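Local coordinates for cellulose-binding protein (Saccharophagus degradans, PDB 2YHG) that is of unknown function but, as the C-terminal part of a larger cellulose-binding protein related to nucleoside hydrolases, may hydrolyse glycosidic bonds in carbohydrate metabolism, at residues A[42-47]-A[233-238]; A[47-52]-A[313-318]; A[213-218]-A[239-244]. All blocks are in the same frame, centred on the assembly; numbering follows the deposited sequence. Where two conformers were deposited one is given.

In the fold
From the N terminus, helix 42-52 follows the first strand of the parallel sheet and serves two contacts in turn. Its opening turns meet the loop 233-238 in interaction 1, closing a loop of 185 residues; its last turns meet helix 308-323 in interaction 2, closing a longer one of 260. These two cross along the chain and share Leu47. Interaction 3, a short closure between 213-218 and 239-244, lies nested inside the loop of interaction 2 but crosses interaction 1. Glu242 joins all three, bonded to Tyr234 and Arg49, while Asp43 and Asp244 bring interactions 1 and 3 to one calcium ion.

Interaction 1 (A[42-47]-A[233-238]); sequences DDEQSL and VYPNRR. With CA (calcium ion), chain B.
The first turns of helix 42-52 run beside the irregular segment 233-238, closest where the CA atoms of Gln45 and Tyr234 stand 5.0 Å apart. Gln45 carries most of the contact. Its aliphatic part lies over one face of the Tyr234 ring: CG sits 3.7 Å from the ring centroid, 21° off the normal, a CH-pi contact displaced toward the rim. CB presses on the same phenol, 3.4 Å from Tyr234 CZ. With CG anti to the carbonyl carbon and the chain extended beyond it, the amide passes along the ring, their planes 24° apart, and reaches the backbone of the loop. There Gln45 NE2 donates to Pro235 O at 2.9 Å, close to the amide plane, with an N-H...O angle of 162°. Gln45 OE1 accepts from the backbone N of Glu242, so both ends of the amide are bonded and its rotation is fixed. The Tyr234 hydroxyl is bonded to the Glu242 carboxylate.

In this nucleoside hydrolase-like domain, the helix follows the first strand of a parallel sheet, and Asp43, on a side turned from the loop, binds calcium through both carboxylate oxygens with Asp36, Asp244 and the backbone O of Trp151, consistent with the aspartate-rich calcium site of nucleoside hydrolases. Asp42 OD1 accepts from a calcium-bound water at 2.6 Å, a second-shell link to the metal.

Glu44 crosses the Pro235 ring, its CB 3.7 Å from Pro235 CD and its OE1 near CG. A water donates to both Glu44 OE1 and Val233 O, 2.8 Å from the latter, and so bridges helix and loop.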
ATOM      1  N   ASP A  42      -3.425  15.568   6.743  1.00  6.89           N
ATOM      2  CA  ASP A  42      -3.095  14.175   6.632  1.00  7.22           C
ATOM      3  C   ASP A  42      -2.450  13.800   5.314  1.00  6.52           C
ATOM      4  O   ASP A  42      -1.555  12.938   5.306  1.00  7.02           O
ATOM      5  CB  ASP A  42      -4.170  13.237   7.130  1.00  8.17           C
ATOM      6  CG  ASP A  42      -5.385  13.146   6.328  1.00  9.69           C
ATOM      7  OD1 ASP A  42      -5.554  13.823   5.317  0.50  4.03           O
ATOM      8  OD2 ASP A  42      -6.212  12.238   6.750  0.50  5.21           O
ATOM      9  N   ASP A  43      -2.806  14.421   4.203  1.00  6.90           N
ATOM     10  CA  ASP A  43      -2.155  14.068   2.941  1.00  7.13           C
ATOM     11  C   ASP A  43      -0.655  14.385   3.003  1.00  6.37           C
ATOM     12  O   ASP A  43       0.154  13.682   2.396  1.00  6.96           O
ATOM     13  CB  ASP A  43      -2.789  14.782   1.759  1.00  7.79           C
ATOM     14  CG  ASP A  43      -4.205  14.298   1.454  1.00  9.71           C
ATOM     15  OD1 ASP A  43      -5.102  14.554   2.293  1.00 10.07           O
ATOM     16  OD2 ASP A  43      -4.431  13.587   0.459  1.00  9.16           O
ATOM     17  N   GLU A  44      -0.308  15.523   3.625  1.00  6.46           N
ATOM     18  CA  GLU A  44       1.092  15.862   3.795  1.00  6.76           C
ATOM     19  C   GLU A  44       1.824  14.826   4.628  1.00  7.15           C
ATOM     20  O   GLU A  44       2.937  14.391   4.288  1.00  7.45           O
ATOM     21  CB  GLU A  44       1.204  17.242   4.406  1.00  7.08           C
ATOM     22  CG  GLU A  44       0.657  18.360   3.552  1.00  7.63           C
ATOM     23  CD  GLU A  44       0.309  19.557   4.403  1.00  7.98           C
ATOM     24  OE1 GLU A  44       1.231  20.158   4.991  1.00  9.29           O
ATOM     25  OE2 GLU A  44      -0.889  19.865   4.537  1.00  8.49           O
ATOM     26  N   GLN A  45       1.223  14.453   5.749  1.00  6.42           N
ATOM     27  CA  GLN A  45       1.760  13.424   6.599  1.00  6.64           C
ATOM     28  C   GLN A  45       2.023  12.141   5.811  1.00  6.66           C
ATOM     29  O   GLN A  45       3.083  11.518   5.930  1.00  7.16           O
ATOM     30  CB  GLN A  45       0.774  13.107   7.715  1.00  6.67           C
ATOM     31  CG  GLN A  45       0.454  14.245   8.684  1.00  6.79           C
ATOM     32  CD  GLN A  45      -0.597  13.836   9.694  1.00  7.61           C
ATOM     33  OE1 GLN A  45      -1.464  12.996   9.414  1.00  7.77           O
ATOM     34  NE2 GLN A  45      -0.518  14.384  10.922  1.00  8.78           N
ATOM     35  N   SER A  46       1.019  11.707   5.067  1.00  6.16           N
ATOM     36  CA  SER A  46       1.114  10.476   4.311  1.00  6.71           C
ATOM     37  C   SER A  46       2.238  10.531   3.293  1.00  6.78           C
ATOM     38  O   SER A  46       2.943   9.532   3.117  1.00  6.74           O
ATOM     39  CB  SER A  46      -0.224  10.200   3.614  1.00  6.70           C
ATOM     40  OG  SER A  46      -1.253   9.881   4.560  1.00  6.72           O
ATOM     41  N   LEU A  47       2.391  11.659   2.592  1.00  6.44           N
ATOM     42  CA  LEU A  47       3.454  11.738   1.611  1.00  6.59           C
ATOM     43  C   LEU A  47       4.824  11.633   2.279  1.00  6.71           C
ATOM     44  O   LEU A  47       5.713  10.980   1.730  1.00  7.46           O
ATOM     45  CB  LEU A  47       3.322  12.985   0.766  1.00  7.29           C
ATOM     46  CG  LEU A  47       4.380  13.095  -0.344  1.00  8.34           C
ATOM     47  CD1 LEU A  47       4.370  11.884  -1.272  1.00  9.49           C
ATOM     48  CD2 LEU A  47       4.197  14.404  -1.124  1.00  9.79           C
ATOM     49  N   VAL A 233       8.241  19.122   7.742  1.00  9.85           N
ATOM     50  CA  VAL A 233       7.104  19.245   6.826  1.00  9.71           C
ATOM     51  C   VAL A 233       6.013  18.188   7.083  1.00  9.30           C
ATOM     52  O   VAL A 233       5.089  18.041   6.278  1.00  9.47           O
ATOM     53  CB  VAL A 233       7.559  19.236   5.341  1.00 10.11           C
ATOM     54  CG1 VAL A 233       8.458  20.422   5.039  1.00 12.01           C
ATOM     55  CG2 VAL A 233       8.220  17.936   4.969  1.00 10.60           C
ATOM     56  N   TYR A 234       6.100  17.497   8.216  1.00  8.50           N
ATOM     57  CA  TYR A 234       5.054  16.568   8.671  1.00  8.06           C
ATOM     58  C   TYR A 234       4.164  17.339   9.631  1.00  7.92           C
ATOM     59  O   TYR A 234       4.573  17.609  10.758  1.00  8.37           O
ATOM     60  CB  TYR A 234       5.694  15.361   9.348  1.00  8.41           C
ATOM     61  CG  TYR A 234       4.710  14.269   9.698  1.00  7.94           C
ATOM     62  CD1 TYR A 234       3.870  14.381  10.773  1.00  7.92           C
ATOM     63  CD2 TYR A 234       4.622  13.078   8.956  1.00  8.08           C
ATOM     64  CE1 TYR A 234       2.928  13.421  11.094  1.00  7.74           C
ATOM     65  CE2 TYR A 234       3.678  12.087   9.271  1.00  8.03           C
ATOM     66  CZ  TYR A 234       2.843  12.266  10.334  1.00  7.23           C
ATOM     67  OH  TYR A 234       1.874  11.373  10.661  1.00  8.05           O
ATOM     68  N   PRO A 235       2.964  17.743   9.225  1.00  7.54           N
ATOM     69  CA  PRO A 235       2.172  18.627  10.088  1.00  7.83           C
ATOM     70  C   PRO A 235       1.446  17.842  11.178  1.00  6.79           C
ATOM     71  O   PRO A 235       1.280  16.622  11.058  1.00  8.36           O
ATOM     72  CB  PRO A 235       1.163  19.222   9.124  1.00  7.70           C
ATOM     73  CG  PRO A 235       0.956  18.118   8.095  1.00  9.73           C
ATOM     74  CD  PRO A 235       2.326  17.550   7.910  1.00  8.22           C
ATOM     75  N   ASN A 236       0.990  18.547  12.203  1.00  7.65           N
ATOM     76  CA  ASN A 236       0.123  17.951  13.193  1.00  7.69           C
ATOM     77  C   ASN A 236      -1.194  17.505  12.563  1.00  8.24           C
ATOM     78  O   ASN A 236      -1.687  18.065  11.584  1.00  8.52           O
ATOM     79  CB  ASN A 236      -0.185  18.968  14.289  1.00  7.89           C
ATOM     80  CG  ASN A 236       0.955  19.187  15.229  1.00  8.56           C
ATOM     81  OD1 ASN A 236       1.921  18.435  15.268  1.00 10.03           O
ATOM     82  ND2 ASN A 236       0.816  20.196  16.064  1.00 10.09           N
ATOM     83  N   ARG A 237      -1.772  16.498  13.202  1.00  8.30           N
ATOM     84  CA  ARG A 237      -3.134  16.073  12.959  1.00  9.22           C
ATOM     85  C   ARG A 237      -4.149  17.189  13.183  1.00  9.60           C
ATOM     86  O   ARG A 237      -4.068  17.929  14.148  1.00  9.90           O
ATOM     87  CB  ARG A 237      -3.430  14.946  13.951  1.00  9.48           C
ATOM     88  CG  ARG A 237      -4.796  14.347  13.849  1.00  9.73           C
ATOM     89  CD  ARG A 237      -4.991  13.306  14.909  1.00  9.40           C
ATOM     90  NE  ARG A 237      -4.845  13.821  16.270  1.00 10.43           N
ATOM     91  CZ  ARG A 237      -5.745  14.588  16.870  1.00 12.04           C
ATOM     92  NH1 ARG A 237      -6.971  14.734  16.353  1.00 14.39           N
ATOM     93  NH2 ARG A 237      -5.467  15.128  18.042  1.00 16.40           N
ATOM     94  N   ARG A 238      -5.094  17.316  12.254  1.00  8.88           N
ATOM     95  CA  ARG A 238      -6.273  18.185  12.382  0.50  9.70           C
ATOM     96  C   ARG A 238      -7.488  17.388  12.839  1.00  9.59           C
ATOM     97  O   ARG A 238      -8.222  17.808  13.758  1.00 10.84           O
ATOM     98  CB  ARG A 238      -6.606  18.864  11.045  0.50  8.86           C
ATOM     99  CG  ARG A 238      -7.772  19.854  11.128  0.50  6.62           C
ATOM    100  CD  ARG A 238      -8.084  20.487   9.810  0.50  6.95           C
ATOM    101  NE  ARG A 238      -7.000  21.302   9.282  0.50  7.78           N
ATOM    102  CZ  ARG A 238      -6.980  21.865   8.071  0.50  6.70           C
ATOM    103  NH1 ARG A 238      -7.998  21.687   7.270  0.50  8.60           N
ATOM    104  NH2 ARG A 238      -5.919  22.510   7.649  0.50  7.66           N
TER
HETATM  105 CA    CA B1934      -6.803  13.102   1.388  0.50  7.64          CA
HETATM  106  O   HOH W   1      -7.644  13.442   3.797  1.00 85.44           O
HETATM  107  O   HOH W   2       3.868  19.810   4.508  1.00 10.19           O
HETATM  108  O   HOH W   3      -9.064  14.129   1.510  1.00 13.30           O

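Interaction 2 (A[47-52]-A[313-318]); sequences LVRQLV and NDFQAR
Phe315, the residue with most surface buried here, projects from helix 308-323 against the last turns of helix 42-52. The two short helical segments meet at 73°, their axes 10.1 Å apart at closest approach. The phenyl ring has its CG anti to the backbone N, which carries it across to Arg49. Over the centre of one ring face lies Arg49 CG, 3.8 Å from the centroid and 8° off the normal, a CH-pi contact. Arg49 then bends at chi3, folding its guanidinium back toward the ring: Phe315 CD2 sits over the centre of the guanidinium, 3.3 Å from Arg49 CZ, although the two planes are turned 40° apart.

Val52, second in buried surface, works on the ring's edge, where its CG2 approaches Phe315 CE1 to 3.8 Å. The same methyl touches Arg318 CB, as the two side chains run past each other in opposite directions. Arg318 stretches along to the end of helix 42-52 and its NH1 donates to Val52 O at 3.0 Å, in the carbonyl plane and on a lone pair, and also to Asn55 OD1. Its NE forms a salt bridge with Asp314 OD1 at 2.8 Å, one turn back, while NH2 pairs with Glu56.

Helix 308-323 thus packs on the helix that follows strand 30-35 of the parallel sheet. The ring takes the arginine over one face and valine methyls at its edge. Arg49 pairs with Glu242 and reaches Asp314 through a water, and Arg318 has Asp314 and Glu56; both positive charges are therefore probably well compensated.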
ATOM      1  N   LEU A  47       2.391  11.659   2.592  1.00  6.44           N
ATOM      2  CA  LEU A  47       3.454  11.738   1.611  1.00  6.59           C
ATOM      3  C   LEU A  47       4.824  11.633   2.279  1.00  6.71           C
ATOM      4  O   LEU A  47       5.713  10.980   1.730  1.00  7.46           O
ATOM      5  CB  LEU A  47       3.322  12.985   0.766  1.00  7.29           C
ATOM      6  CG  LEU A  47       4.380  13.095  -0.344  1.00  8.34           C
ATOM      7  CD1 LEU A  47       4.370  11.884  -1.272  1.00  9.49           C
ATOM      8  CD2 LEU A  47       4.197  14.404  -1.124  1.00  9.79           C
ATOM      9  N   VAL A  48       5.005  12.246   3.447  1.00  7.04           N
ATOM     10  CA  VAL A  48       6.282  12.108   4.144  1.00  7.41           C
ATOM     11  C   VAL A  48       6.582  10.640   4.443  1.00  7.46           C
ATOM     12  O   VAL A  48       7.695  10.169   4.189  1.00  7.98           O
ATOM     13  CB  VAL A  48       6.294  12.972   5.419  1.00  7.74           C
ATOM     14  CG1 VAL A  48       7.527  12.616   6.281  1.00  9.11           C
ATOM     15  CG2 VAL A  48       6.295  14.471   5.056  1.00  8.98           C
ATOM     16  N   ARG A  49       5.606   9.913   4.978  1.00  7.26           N
ATOM     17  CA  ARG A  49       5.839   8.497   5.252  1.00  7.45           C
ATOM     18  C   ARG A  49       6.147   7.729   3.969  1.00  7.36           C
ATOM     19  O   ARG A  49       7.094   6.931   3.915  1.00  7.90           O
ATOM     20  CB  ARG A  49       4.672   7.845   5.981  1.00  7.42           C
ATOM     21  CG  ARG A  49       5.009   6.416   6.391  1.00  7.59           C
ATOM     22  CD  ARG A  49       3.829   5.582   6.810  1.00  7.44           C
ATOM     23  NE  ARG A  49       3.094   6.174   7.941  1.00  7.54           N
ATOM     24  CZ  ARG A  49       3.129   5.778   9.202  1.00  7.03           C
ATOM     25  NH1 ARG A  49       3.748   4.674   9.575  1.00  7.89           N
ATOM     26  NH2 ARG A  49       2.461   6.481  10.100  1.00  7.66           N
ATOM     27  N   GLN A  50       5.383   7.980   2.908  1.00  7.25           N
ATOM     28  CA  GLN A  50       5.639   7.277   1.655  1.00  7.49           C
ATOM     29  C   GLN A  50       7.077   7.560   1.197  1.00  7.54           C
ATOM     30  O   GLN A  50       7.763   6.649   0.688  1.00  7.85           O
ATOM     31  CB  GLN A  50       4.642   7.676   0.584  1.00  7.22           C
ATOM     32  CG  GLN A  50       4.946   7.200  -0.830  1.00  7.49           C
ATOM     33  CD  GLN A  50       4.874   5.697  -1.039  1.00  7.52           C
ATOM     34  OE1 GLN A  50       3.883   5.198  -1.583  1.00  7.89           O
ATOM     35  NE2 GLN A  50       5.904   4.976  -0.630  1.00  7.91           N
ATOM     36  N   LEU A  51       7.539   8.781   1.319  1.00  7.57           N
ATOM     37  CA  LEU A  51       8.884   9.106   0.837  1.00  7.99           C
ATOM     38  C   LEU A  51       9.979   8.376   1.592  1.00  8.29           C
ATOM     39  O   LEU A  51      10.921   7.899   0.970  1.00  9.03           O
ATOM     40  CB  LEU A  51       9.095  10.606   0.800  1.00  8.86           C
ATOM     41  CG  LEU A  51       8.253  11.331  -0.261  1.00  8.79           C
ATOM     42  CD1 LEU A  51       8.418  12.828  -0.040  1.00 13.16           C
ATOM     43  CD2 LEU A  51       8.646  10.948  -1.639  1.00 14.70           C
ATOM     44  N   VAL A  52       9.874   8.269   2.904  1.00  8.16           N
ATOM     45  CA  VAL A  52      10.918   7.548   3.653  1.00  8.51           C
ATOM     46  C   VAL A  52      10.787   6.035   3.519  1.00  8.50           C
ATOM     47  O   VAL A  52      11.700   5.309   3.901  1.00  8.99           O
ATOM     48  CB  VAL A  52      11.038   7.998   5.123  1.00  8.82           C
ATOM     49  CG1 VAL A  52      11.350   9.482   5.217  1.00 10.08           C
ATOM     50  CG2 VAL A  52       9.819   7.600   5.959  1.00  9.75           C
ATOM     51  N   ASN A 313       7.012   1.152  14.323  1.00  8.18           N
ATOM     52  CA  ASN A 313       8.445   0.992  14.487  1.00  9.24           C
ATOM     53  C   ASN A 313       9.160   1.242  13.162  1.00  8.78           C
ATOM     54  O   ASN A 313      10.239   1.850  13.119  1.00  9.27           O
ATOM     55  CB  ASN A 313       8.786  -0.391  15.039  1.00  9.74           C
ATOM     56  CG  ASN A 313       8.379  -0.555  16.472  1.00 10.40           C
ATOM     57  OD1 ASN A 313       7.724   0.306  17.089  1.00 11.11           O
ATOM     58  ND2 ASN A 313       8.757  -1.708  17.024  1.00 10.93           N
ATOM     59  N   ASP A 314       8.554   0.788  12.061  1.00  9.03           N
ATOM     60  CA  ASP A 314       9.082   1.013  10.737  1.00  8.49           C
ATOM     61  C   ASP A 314       9.291   2.510  10.477  1.00  8.73           C
ATOM     62  O   ASP A 314      10.367   2.937  10.047  1.00  9.40           O
ATOM     63  CB  ASP A 314       8.132   0.393   9.725  1.00  8.62           C
ATOM     64  CG  ASP A 314       8.576   0.547   8.310  1.00  9.55           C
ATOM     65  OD1 ASP A 314       9.760   0.307   7.975  1.00 10.97           O
ATOM     66  OD2 ASP A 314       7.729   0.890   7.478  1.00 15.89           O
ATOM     67  N   PHE A 315       8.265   3.314  10.686  1.00  8.19           N
ATOM     68  CA  PHE A 315       8.356   4.736  10.374  1.00  8.26           C
ATOM     69  C   PHE A 315       9.368   5.408  11.311  1.00  8.50           C
ATOM     70  O   PHE A 315      10.122   6.261  10.896  1.00  9.11           O
ATOM     71  CB  PHE A 315       6.964   5.335  10.476  1.00  8.04           C
ATOM     72  CG  PHE A 315       6.808   6.775   9.989  1.00  7.70           C
ATOM     73  CD1 PHE A 315       7.638   7.366   9.093  1.00  8.06           C
ATOM     74  CD2 PHE A 315       5.698   7.490  10.391  1.00  8.32           C
ATOM     75  CE1 PHE A 315       7.391   8.648   8.627  1.00  8.40           C
ATOM     76  CE2 PHE A 315       5.425   8.761   9.907  1.00  8.24           C
ATOM     77  CZ  PHE A 315       6.277   9.344   9.026  1.00  7.95           C
ATOM     78  N   GLN A 316       9.361   5.026  12.576  1.00  8.89           N
ATOM     79  CA  GLN A 316      10.348   5.545  13.544  1.00  9.14           C
ATOM     80  C   GLN A 316      11.766   5.323  13.036  1.00  9.40           C
ATOM     81  O   GLN A 316      12.593   6.253  13.034  1.00 10.07           O
ATOM     82  CB  GLN A 316      10.119   4.926  14.903  1.00 10.09           C
ATOM     83  CG  GLN A 316      11.157   5.326  15.925  1.00 10.39           C
ATOM     84  CD  GLN A 316      11.051   4.624  17.254  1.00 11.61           C
ATOM     85  OE1 GLN A 316      10.032   4.041  17.608  1.00 12.51           O
ATOM     86  NE2 GLN A 316      12.134   4.692  18.025  1.00 13.08           N
ATOM     87  N   ALA A 317      12.092   4.093  12.640  1.00  9.24           N
ATOM     88  CA  ALA A 317      13.433   3.786  12.158  1.00  9.67           C
ATOM     89  C   ALA A 317      13.749   4.550  10.904  1.00  9.67           C
ATOM     90  O   ALA A 317      14.874   5.040  10.752  1.00 10.30           O
ATOM     91  CB  ALA A 317      13.580   2.291  11.919  1.00 10.57           C
ATOM     92  N   ARG A 318      12.779   4.685   9.990  1.00  9.00           N
ATOM     93  CA  ARG A 318      13.063   5.386   8.742  1.00  9.65           C
ATOM     94  C   ARG A 318      13.312   6.883   8.943  1.00  9.49           C
ATOM     95  O   ARG A 318      14.090   7.472   8.199  1.00 10.08           O
ATOM     96  CB  ARG A 318      11.957   5.114   7.729  1.00  9.51           C
ATOM     97  CG  ARG A 318      11.930   3.691   7.254  1.00  8.99           C
ATOM     98  CD  ARG A 318      10.682   3.383   6.459  1.00  9.19           C
ATOM     99  NE  ARG A 318      10.637   2.008   5.976  1.00  9.91           N
ATOM    100  CZ  ARG A 318      11.309   1.547   4.944  1.00  9.45           C
ATOM    101  NH1 ARG A 318      11.974   2.357   4.143  1.00  9.61           N
ATOM    102  NH2 ARG A 318      11.274   0.251   4.696  1.00 10.91           N
TER
HETATM  103  O   HOH W   4       5.434   2.624   8.412  1.00 10.59           O

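Interaction 3 (A[213-218]-A[239-244]). With CA (calcium ion), chain B.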
ATOM      1  N   TRP A 213      -5.569   2.335  13.441  1.00  8.24           N
ATOM      2  CA  TRP A 213      -4.172   1.893  13.527  1.00  7.66           C
ATOM      3  C   TRP A 213      -3.205   2.981  13.953  1.00  7.85           C
ATOM      4  O   TRP A 213      -2.040   2.674  14.251  1.00  8.55           O
ATOM      5  CB  TRP A 213      -3.749   1.341  12.147  1.00  8.03           C
ATOM      6  CG  TRP A 213      -3.763   2.371  11.079  1.00  7.34           C
ATOM      7  CD1 TRP A 213      -4.835   2.740  10.328  1.00  7.52           C
ATOM      8  CD2 TRP A 213      -2.691   3.242  10.705  1.00  6.98           C
ATOM      9  NE1 TRP A 213      -4.513   3.796   9.527  1.00  7.66           N
ATOM     10  CE2 TRP A 213      -3.202   4.135   9.740  1.00  7.30           C
ATOM     11  CE3 TRP A 213      -1.344   3.342  11.066  1.00  7.50           C
ATOM     12  CZ2 TRP A 213      -2.443   5.177   9.201  1.00  7.01           C
ATOM     13  CZ3 TRP A 213      -0.583   4.363  10.517  1.00  7.50           C
ATOM     14  CH2 TRP A 213      -1.129   5.259   9.598  1.00  7.92           C
ATOM     15  N   GLN A 214      -3.657   4.236  13.950  1.00  7.69           N
ATOM     16  CA  GLN A 214      -2.779   5.390  13.979  1.00  7.52           C
ATOM     17  C   GLN A 214      -2.000   5.522  15.288  1.00  8.85           C
ATOM     18  O   GLN A 214      -2.463   5.124  16.352  1.00  9.56           O
ATOM     19  CB  GLN A 214      -3.583   6.681  13.812  1.00  8.40           C
ATOM     20  CG  GLN A 214      -3.967   6.985  12.375  1.00  8.45           C
ATOM     21  CD  GLN A 214      -5.156   6.266  11.808  1.00  7.64           C
ATOM     22  OE1 GLN A 214      -5.685   5.286  12.386  1.00  8.22           O
ATOM     23  NE2 GLN A 214      -5.602   6.735  10.657  1.00  7.95           N
ATOM     24  N   PRO A 215      -0.811   6.089  15.215  1.00  8.85           N
ATOM     25  CA  PRO A 215      -0.034   6.387  16.415  1.00  9.06           C
ATOM     26  C   PRO A 215      -0.505   7.673  17.058  1.00  8.91           C
ATOM     27  O   PRO A 215      -1.257   8.448  16.468  1.00  9.60           O
ATOM     28  CB  PRO A 215       1.362   6.539  15.871  1.00 10.50           C
ATOM     29  CG  PRO A 215       1.125   7.249  14.573  1.00 11.22           C
ATOM     30  CD  PRO A 215      -0.177   6.651  14.016  1.00  9.68           C
ATOM     31  N   SER A 216       0.006   7.918  18.260  1.00  9.39           N
ATOM     32  CA  SER A 216      -0.380   9.084  19.042  1.00  9.66           C
ATOM     33  C   SER A 216       0.300  10.338  18.530  1.00  8.42           C
ATOM     34  O   SER A 216       1.331  10.316  17.885  1.00  9.42           O
ATOM     35  CB  SER A 216      -0.029   8.891  20.522  1.00 10.37           C
ATOM     36  OG  SER A 216       1.361   8.940  20.650  1.00 11.91           O
ATOM     37  N   ASP A 217      -0.257  11.470  18.929  1.00  9.10           N
ATOM     38  CA  ASP A 217       0.326  12.770  18.620  1.00  9.17           C
ATOM     39  C   ASP A 217       1.709  12.907  19.238  1.00  9.22           C
ATOM     40  O   ASP A 217       2.585  13.522  18.643  1.00  9.90           O
ATOM     41  CB  ASP A 217      -0.561  13.899  19.092  1.00  9.83           C
ATOM     42  CG  ASP A 217      -1.879  14.013  18.332  1.00 10.42           C
ATOM     43  OD1 ASP A 217      -2.007  13.519  17.172  1.00 10.46           O
ATOM     44  OD2 ASP A 217      -2.805  14.629  18.917  1.00 14.49           O
ATOM     45  N   SER A 218       1.942  12.349  20.420  1.00  9.96           N
ATOM     46  CA  SER A 218       3.258  12.370  21.069  0.50 10.86           C
ATOM     47  C   SER A 218       4.295  11.549  20.338  1.00  9.83           C
ATOM     48  O   SER A 218       5.442  11.956  20.208  1.00 10.87           O
ATOM     49  CB  SER A 218       3.149  11.824  22.483  0.50 12.52           C
ATOM     50  OG  SER A 218       4.435  11.778  23.070  0.50 15.78           O
ATOM     51  N   TYR A 239      -7.742  16.264  12.165  1.00  9.87           N
ATOM     52  CA  TYR A 239      -8.841  15.362  12.434  1.00 10.27           C
ATOM     53  C   TYR A 239      -8.278  13.984  12.722  1.00  8.60           C
ATOM     54  O   TYR A 239      -8.109  13.622  13.879  1.00 10.08           O
ATOM     55  CB  TYR A 239      -9.826  15.358  11.281  1.00 12.87           C
ATOM     56  CG  TYR A 239     -10.992  14.499  11.500  1.00 14.59           C
ATOM     57  CD1 TYR A 239     -11.916  14.780  12.494  1.00 18.94           C
ATOM     58  CD2 TYR A 239     -11.214  13.412  10.677  1.00 16.26           C
ATOM     59  CE1 TYR A 239     -13.044  13.969  12.677  1.00 19.36           C
ATOM     60  CE2 TYR A 239     -12.341  12.619  10.831  1.00 18.75           C
ATOM     61  CZ  TYR A 239     -13.212  12.863  11.872  1.00 19.00           C
ATOM     62  OH  TYR A 239     -14.332  12.073  12.010  1.00 26.39           O
ATOM     63  N   ALA A 240      -7.898  13.242  11.686  1.00  8.97           N
ATOM     64  CA  ALA A 240      -7.226  11.954  11.814  1.00  9.14           C
ATOM     65  C   ALA A 240      -5.822  12.048  11.255  1.00  7.47           C
ATOM     66  O   ALA A 240      -5.569  12.781  10.278  1.00  9.09           O
ATOM     67  CB  ALA A 240      -7.992  10.843  11.071  1.00 12.46           C
ATOM     68  N   THR A 241      -4.915  11.255  11.805  1.00  7.73           N
ATOM     69  CA  THR A 241      -3.569  11.149  11.290  1.00  7.48           C
ATOM     70  C   THR A 241      -3.571  10.188  10.090  1.00  7.00           C
ATOM     71  O   THR A 241      -4.091   9.080  10.180  1.00  7.89           O
ATOM     72  CB  THR A 241      -2.621  10.667  12.362  1.00  7.75           C
ATOM     73  OG1 THR A 241      -2.457  11.759  13.265  1.00  8.69           O
ATOM     74  CG2 THR A 241      -1.281  10.249  11.858  1.00  8.82           C
ATOM     75  N   GLU A 242      -3.023  10.634   8.965  1.00  6.57           N
ATOM     76  CA  GLU A 242      -2.685   9.744   7.840  1.00  6.53           C
ATOM     77  C   GLU A 242      -3.854   8.811   7.475  1.00  6.18           C
ATOM     78  O   GLU A 242      -3.663   7.625   7.202  1.00  6.55           O
ATOM     79  CB  GLU A 242      -1.424   8.924   8.151  1.00  7.06           C
ATOM     80  CG  GLU A 242      -0.194   9.786   8.157  1.00  7.54           C
ATOM     81  CD  GLU A 242       1.061   8.999   8.243  1.00  7.22           C
ATOM     82  OE1 GLU A 242       1.269   8.113   7.358  1.00  7.65           O
ATOM     83  OE2 GLU A 242       1.858   9.159   9.220  1.00  8.18           O
ATOM     84  N   GLY A 243      -5.048   9.358   7.264  1.00  6.60           N
ATOM     85  CA  GLY A 243      -6.156   8.535   6.825  1.00  7.11           C
ATOM     86  C   GLY A 243      -5.920   7.845   5.480  1.00  6.32           C
ATOM     87  O   GLY A 243      -6.504   6.791   5.233  1.00  6.79           O
ATOM     88  N   ASP A 244      -5.083   8.445   4.626  1.00  5.96           N
ATOM     89  CA  ASP A 244      -4.838   7.899   3.301  1.00  6.13           C
ATOM     90  C   ASP A 244      -3.693   6.900   3.259  1.00  5.96           C
ATOM     91  O   ASP A 244      -3.500   6.234   2.239  1.00  6.66           O
ATOM     92  CB  ASP A 244      -4.538   9.014   2.341  1.00  7.26           C
ATOM     93  CG  ASP A 244      -5.659  10.001   2.250  1.00  7.75           C
ATOM     94  OD1 ASP A 244      -6.791   9.516   2.059  1.00  9.97           O
ATOM     95  OD2 ASP A 244      -5.448  11.220   2.420  1.00  8.91           O
TER
HETATM   96 CA    CA B1934      -6.803  13.102   1.388  0.50  7.64          CA
HETATM   97  O   HOH W   5      -2.176  11.020  15.915  1.00  9.97           O
HETATM   98  O   HOH W   1      -7.644  13.442   3.797  1.00 85.44           O
HETATM   99  O   HOH W   3      -9.064  14.129   1.510  1.00 13.30           O
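The irregular segment 239-244 passes the turn that leads into helix 217-225, the backbones nearest at Gln214 and Thr241, whose CA atoms are 6.4 Å apart. In this nucleoside hydrolase-like domain, 213-218 comes after strand 203-207 of the parallel sheet, and 239-244 runs to a calcium site.

Gln214 makes the direct bond. Its chain bends at chi2 (80°), turning the amide so that NE2 donates to Thr241 O at 2.8 Å, almost straight onto the carbonyl oxygen (171°) and within 6° of the amide plane. The same nitrogen is also bonded to Val210 O, while Gln214 OE1 accepts a weak bond from Trp213 N; these bonds fix the amide over the rim of one face of the Trp213 ring, with Gln214 CD 3.4 Å above its plane. Gln214 CG packs on Thr241 CB at 3.9 Å.

The benzo edge of Trp213 is turned to Glu242: CZ2 lies 3.4 Å from Glu242 O, close to the ring plane, and CH2 meets Glu242 CB at 4.0 Å. The carboxylate of Glu242 is engaged away from the indole, OE1 by Thr245 OG1.

On the outer side one water ties the two segments together, donating to Pro215 O and Asp217 OD1 and bonded to Thr241 OG1 at 2.8 Å. Asp217 OD2 meanwhile pairs with Arg237. At the far end, Asp244 OD2 binds the calcium ion at 2.5 Å.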